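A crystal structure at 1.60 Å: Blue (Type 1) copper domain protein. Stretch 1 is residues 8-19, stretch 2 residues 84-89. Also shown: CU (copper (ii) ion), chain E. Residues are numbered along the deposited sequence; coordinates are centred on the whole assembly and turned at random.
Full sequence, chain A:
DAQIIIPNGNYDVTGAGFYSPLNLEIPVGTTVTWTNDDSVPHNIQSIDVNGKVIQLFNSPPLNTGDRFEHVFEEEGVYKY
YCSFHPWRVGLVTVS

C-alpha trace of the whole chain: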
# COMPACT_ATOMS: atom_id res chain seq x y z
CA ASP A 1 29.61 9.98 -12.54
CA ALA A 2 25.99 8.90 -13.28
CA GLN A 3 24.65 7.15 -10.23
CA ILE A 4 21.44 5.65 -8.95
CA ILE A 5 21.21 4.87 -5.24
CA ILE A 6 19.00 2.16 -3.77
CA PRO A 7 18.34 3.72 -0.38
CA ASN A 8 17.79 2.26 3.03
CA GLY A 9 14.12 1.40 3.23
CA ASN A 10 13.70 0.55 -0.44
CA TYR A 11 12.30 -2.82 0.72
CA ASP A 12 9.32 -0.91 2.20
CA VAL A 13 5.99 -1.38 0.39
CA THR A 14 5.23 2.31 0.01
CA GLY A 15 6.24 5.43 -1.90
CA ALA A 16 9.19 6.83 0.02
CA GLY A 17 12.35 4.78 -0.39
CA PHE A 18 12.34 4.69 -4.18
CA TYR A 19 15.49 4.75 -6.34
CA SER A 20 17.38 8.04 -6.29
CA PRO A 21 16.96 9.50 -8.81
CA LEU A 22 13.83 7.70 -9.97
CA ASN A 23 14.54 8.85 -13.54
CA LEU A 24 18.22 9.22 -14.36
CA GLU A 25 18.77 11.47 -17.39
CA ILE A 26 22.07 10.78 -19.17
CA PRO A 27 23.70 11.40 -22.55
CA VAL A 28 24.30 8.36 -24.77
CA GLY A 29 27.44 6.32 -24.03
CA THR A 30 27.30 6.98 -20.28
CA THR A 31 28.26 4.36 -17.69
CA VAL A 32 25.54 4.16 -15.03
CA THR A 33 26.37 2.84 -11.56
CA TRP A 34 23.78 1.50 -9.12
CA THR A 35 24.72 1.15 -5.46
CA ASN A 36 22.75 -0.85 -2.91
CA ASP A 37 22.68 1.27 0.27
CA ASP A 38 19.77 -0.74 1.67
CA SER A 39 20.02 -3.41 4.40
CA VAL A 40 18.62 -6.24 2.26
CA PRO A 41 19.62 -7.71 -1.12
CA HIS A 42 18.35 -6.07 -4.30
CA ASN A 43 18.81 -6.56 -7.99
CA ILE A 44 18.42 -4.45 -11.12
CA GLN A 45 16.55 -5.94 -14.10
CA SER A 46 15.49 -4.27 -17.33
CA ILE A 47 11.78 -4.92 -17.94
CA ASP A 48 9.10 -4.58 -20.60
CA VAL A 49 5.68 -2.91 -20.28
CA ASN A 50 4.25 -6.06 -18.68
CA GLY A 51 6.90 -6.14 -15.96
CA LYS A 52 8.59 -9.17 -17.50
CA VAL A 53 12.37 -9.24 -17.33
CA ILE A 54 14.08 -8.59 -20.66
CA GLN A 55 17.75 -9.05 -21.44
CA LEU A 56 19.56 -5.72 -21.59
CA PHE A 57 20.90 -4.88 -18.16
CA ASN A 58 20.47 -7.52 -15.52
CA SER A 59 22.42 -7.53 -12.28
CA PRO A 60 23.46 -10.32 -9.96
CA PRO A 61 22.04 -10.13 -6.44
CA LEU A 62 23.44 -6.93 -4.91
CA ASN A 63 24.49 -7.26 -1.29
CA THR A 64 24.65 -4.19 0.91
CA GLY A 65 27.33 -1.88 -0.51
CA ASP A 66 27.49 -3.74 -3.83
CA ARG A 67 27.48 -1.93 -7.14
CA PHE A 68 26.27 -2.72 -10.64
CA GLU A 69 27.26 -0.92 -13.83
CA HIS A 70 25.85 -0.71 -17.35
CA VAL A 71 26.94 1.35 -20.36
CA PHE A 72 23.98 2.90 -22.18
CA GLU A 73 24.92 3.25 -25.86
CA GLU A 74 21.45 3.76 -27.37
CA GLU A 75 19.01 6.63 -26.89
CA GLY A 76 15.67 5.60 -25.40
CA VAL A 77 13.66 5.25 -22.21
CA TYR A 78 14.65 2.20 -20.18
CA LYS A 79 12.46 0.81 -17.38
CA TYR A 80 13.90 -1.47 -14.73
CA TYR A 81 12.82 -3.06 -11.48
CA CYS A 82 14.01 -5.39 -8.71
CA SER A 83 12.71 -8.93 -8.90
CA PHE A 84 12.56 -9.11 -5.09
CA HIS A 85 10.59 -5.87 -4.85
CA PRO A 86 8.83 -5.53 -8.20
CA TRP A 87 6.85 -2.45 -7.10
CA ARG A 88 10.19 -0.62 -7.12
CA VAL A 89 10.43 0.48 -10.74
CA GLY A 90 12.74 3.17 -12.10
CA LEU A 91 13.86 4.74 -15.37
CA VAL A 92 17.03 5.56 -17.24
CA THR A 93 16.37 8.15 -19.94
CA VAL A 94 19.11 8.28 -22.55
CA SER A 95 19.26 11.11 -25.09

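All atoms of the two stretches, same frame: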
# COMPACT_ATOMS: atom_id res chain seq x y z
N ASN A 8 18.34 2.98 1.90
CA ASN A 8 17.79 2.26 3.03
C ASN A 8 16.29 2.44 3.05
O ASN A 8 15.79 3.56 2.89
CB ASN A 8 18.40 2.75 4.34
CG ASN A 8 17.88 1.98 5.53
OD1 ASN A 8 16.90 2.38 6.15
ND2 ASN A 8 18.53 0.87 5.84
N GLY A 9 15.57 1.34 3.21
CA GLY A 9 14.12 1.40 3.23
C GLY A 9 13.45 1.15 1.90
O GLY A 9 12.22 1.21 1.79
N ASN A 10 14.24 0.89 0.87
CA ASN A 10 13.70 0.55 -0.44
C ASN A 10 12.85 -0.73 -0.40
O ASN A 10 11.94 -0.92 -1.21
CB ASN A 10 14.85 0.43 -1.46
CG ASN A 10 14.37 0.11 -2.87
OD1 ASN A 10 14.38 -1.05 -3.28
ND2 ASN A 10 13.92 1.13 -3.60
N TYR A 11 13.11 -1.61 0.57
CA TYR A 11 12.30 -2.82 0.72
C TYR A 11 10.86 -2.54 1.18
O TYR A 11 10.01 -3.42 1.11
CB TYR A 11 12.96 -3.79 1.71
CG TYR A 11 13.10 -3.24 3.11
CD1 TYR A 11 14.26 -2.59 3.50
CD2 TYR A 11 12.07 -3.36 4.04
CE1 TYR A 11 14.40 -2.07 4.77
CE2 TYR A 11 12.21 -2.86 5.32
CZ TYR A 11 13.37 -2.20 5.68
OH TYR A 11 13.53 -1.70 6.95
N ASP A 12 10.63 -1.33 1.67
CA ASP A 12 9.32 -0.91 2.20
C ASP A 12 8.29 -0.94 1.07
O ASP A 12 8.61 -0.60 -0.08
CB ASP A 12 9.46 0.48 2.82
CG ASP A 12 8.32 0.87 3.73
OD1 ASP A 12 7.26 0.20 3.75
OD2 ASP A 12 8.50 1.92 4.39
N VAL A 13 7.06 -1.35 1.39
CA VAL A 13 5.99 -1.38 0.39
C VAL A 13 5.22 -0.06 0.46
O VAL A 13 4.12 0.01 1.02
CB VAL A 13 5.03 -2.58 0.60
CG1 VAL A 13 4.05 -2.69 -0.55
CG2 VAL A 13 5.82 -3.89 0.75
N THR A 14 5.83 0.99 -0.07
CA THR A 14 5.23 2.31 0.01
C THR A 14 5.97 3.23 -0.94
O THR A 14 6.86 2.78 -1.68
CB THR A 14 5.26 2.87 1.46
OG1 THR A 14 4.45 4.05 1.54
CG2 THR A 14 6.69 3.21 1.87
N GLY A 15 5.61 4.51 -0.95
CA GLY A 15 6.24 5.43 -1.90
C GLY A 15 7.67 5.79 -1.55
O GLY A 15 8.60 5.51 -2.30
N ALA A 16 7.85 6.43 -0.40
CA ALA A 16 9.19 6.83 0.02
C ALA A 16 10.13 5.63 0.05
O ALA A 16 9.72 4.51 0.40
CB ALA A 16 9.14 7.51 1.36
N GLY A 17 11.38 5.86 -0.33
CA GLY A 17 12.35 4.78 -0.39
C GLY A 17 12.67 4.35 -1.81
O GLY A 17 13.42 3.41 -2.02
N PHE A 18 12.10 5.05 -2.79
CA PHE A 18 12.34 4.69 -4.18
C PHE A 18 13.77 5.04 -4.61
O PHE A 18 14.48 5.76 -3.91
CB PHE A 18 11.31 5.36 -5.11
CG PHE A 18 11.02 6.81 -4.80
CD1 PHE A 18 12.02 7.76 -4.86
CD2 PHE A 18 9.73 7.22 -4.50
CE1 PHE A 18 11.75 9.09 -4.58
CE2 PHE A 18 9.45 8.55 -4.23
CZ PHE A 18 10.46 9.48 -4.27
N TYR A 19 14.17 4.49 -5.76
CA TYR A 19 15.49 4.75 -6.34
C TYR A 19 15.75 6.23 -6.48
O TYR A 19 14.84 6.99 -6.79
CB TYR A 19 15.60 4.09 -7.72
CG TYR A 19 15.26 2.62 -7.75
CD1 TYR A 19 15.79 1.74 -6.81
CD2 TYR A 19 14.39 2.11 -8.70
CE1 TYR A 19 15.46 0.39 -6.82
CE2 TYR A 19 14.05 0.77 -8.72
CZ TYR A 19 14.59 -0.09 -7.78
OH TYR A 19 14.27 -1.43 -7.77
N PHE A 84 12.98 -8.86 -6.46
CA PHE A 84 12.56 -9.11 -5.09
C PHE A 84 11.49 -8.12 -4.63
O PHE A 84 10.66 -8.43 -3.78
CB PHE A 84 13.75 -9.00 -4.13
CG PHE A 84 14.93 -9.84 -4.51
CD1 PHE A 84 14.76 -11.09 -5.09
CD2 PHE A 84 16.21 -9.38 -4.28
CE1 PHE A 84 15.86 -11.85 -5.44
CE2 PHE A 84 17.31 -10.14 -4.61
CZ PHE A 84 17.13 -11.38 -5.20
N HIS A 85 11.55 -6.92 -5.19
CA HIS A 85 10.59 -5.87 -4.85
C HIS A 85 10.08 -5.24 -6.12
O HIS A 85 10.46 -4.13 -6.47
CB HIS A 85 11.22 -4.82 -3.94
CG HIS A 85 12.03 -5.41 -2.82
ND1 HIS A 85 13.40 -5.53 -2.87
CD2 HIS A 85 11.65 -5.95 -1.63
CE1 HIS A 85 13.83 -6.11 -1.76
NE2 HIS A 85 12.79 -6.37 -1.00
N PRO A 86 9.20 -5.95 -6.84
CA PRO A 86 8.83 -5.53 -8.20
C PRO A 86 8.05 -4.22 -8.27
O PRO A 86 7.96 -3.64 -9.35
CB PRO A 86 7.98 -6.71 -8.70
CG PRO A 86 7.53 -7.42 -7.51
CD PRO A 86 8.61 -7.25 -6.48
N TRP A 87 7.51 -3.76 -7.14
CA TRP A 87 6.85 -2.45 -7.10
C TRP A 87 7.87 -1.31 -7.20
O TRP A 87 7.50 -0.16 -7.47
CB TRP A 87 6.01 -2.29 -5.82
CG TRP A 87 6.80 -2.41 -4.56
CD1 TRP A 87 7.36 -1.38 -3.83
CD2 TRP A 87 7.11 -3.61 -3.86
NE1 TRP A 87 8.00 -1.89 -2.72
CE2 TRP A 87 7.88 -3.26 -2.73
CE3 TRP A 87 6.82 -4.96 -4.09
CZ2 TRP A 87 8.34 -4.22 -1.82
CZ3 TRP A 87 7.30 -5.91 -3.20
CH2 TRP A 87 8.06 -5.53 -2.08
N ARG A 88 9.14 -1.63 -7.01
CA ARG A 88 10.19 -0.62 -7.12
C ARG A 88 10.70 -0.56 -8.55
O ARG A 88 11.57 -1.35 -8.93
CB ARG A 88 11.34 -0.93 -6.16
CG ARG A 88 10.93 -0.90 -4.70
CD ARG A 88 10.30 0.44 -4.34
NE ARG A 88 10.30 0.67 -2.90
CZ ARG A 88 9.93 1.82 -2.35
NH1 ARG A 88 9.49 2.80 -3.13
NH2 ARG A 88 10.00 1.99 -1.04
N VAL A 89 10.12 0.36 -9.32
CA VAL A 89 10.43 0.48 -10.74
C VAL A 89 10.99 1.87 -11.03
O VAL A 89 10.45 2.89 -10.59
CB VAL A 89 9.18 0.21 -11.61
CG1 VAL A 89 8.70 -1.21 -11.40
CG2 VAL A 89 8.05 1.20 -11.29
CU CU E . 14.73 -4.86 -4.29
O HOH W 1 14.16 -2.84 -5.07

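A loop with no regular secondary structure has backbone carbonyls that no helix or sheet will satisfy, and a buried arginine is one of the few side chains able to gather several of them at once. The contact between residues 8-19 and 84-89 of this copper protein is a compact example. Arg88 points its CA-to-CB bond toward the first stretch, and its side chain, with chi1 and chi2 both m and the outer torsions extended, reaches into the curve of that loop. There Arg88 NE donates to Asn10 O at 2.8 Å, Arg88 NH2 to Ala16 O at 2.9 Å and Arg88 NH1 to Gly15 O at 3.0 Å. The last two acceptors lie near the guanidinium plane, where the N-H bonds point, and their angles of 162° and 169° are nearly straight. Proximity alone is not enough: Thr14 O is also 3.0 Å from Arg88 NH1, but it sits over a face of the group and the angle is too poor for a hydrogen bond. No acidic side chain pairs with this arginine across the contact; main-chain oxygens surround its charge instead.

The neighbouring residue repeats the principle on a smaller scale. Trp87 NE1 donates to Asp12 O at 3.0 Å, near the plane of the indole. In return the first stretch supplies a donor: Tyr19 OH gives its proton to Arg88 O at 2.9 Å, so Arg88 is held by its backbone as well as its side chain.

These bonds depend on how each loop is folded. A type I turn from Gly9 to Asp12, closed by Asp12 N to Gly9 O at 3.0 Å, helps present Asn10 O, while the Asn10 side chain ties the loop to itself through Asn10 ND2 to Gly17 O at 2.8 Å. Around a second type I turn, closed by Arg88 N to His85 O at 2.9 Å, the CA-to-CB bonds of His85, Trp87 and Arg88 point toward the first stretch, while that of Pro86 points away. Glycine suits position 17 on two counts: with the phi of Gly17 at 106° a CB would jam against the preceding carbonyl, and a CB on Gly17 would also lie 2.8 Å from Arg88 NH2.

Apolar and ring contacts add to these polar ones. Val13 lays CG1 over one face of the Trp87 ring, and Val13 CG2 meets Trp87 CZ2 at 3.6 Å, so the indole serves as both polar donor and apolar surface. Tyr11 CA stands 4.1 Å from the centroid of the His85 ring, over its face, in a CH-pi contact. His85 ND1 binds the copper ion CU at 2.1 Å. Water 1, 2.2 Å from CU, donates to Asn10 OD1 at 2.5 Å and to Tyr19 OH at 3.0 Å, linking the metal to the first stretch. The contact buries 510 Å² in all, and Arg88 contributes 169 Å², the largest share, from its backbone and side chain together.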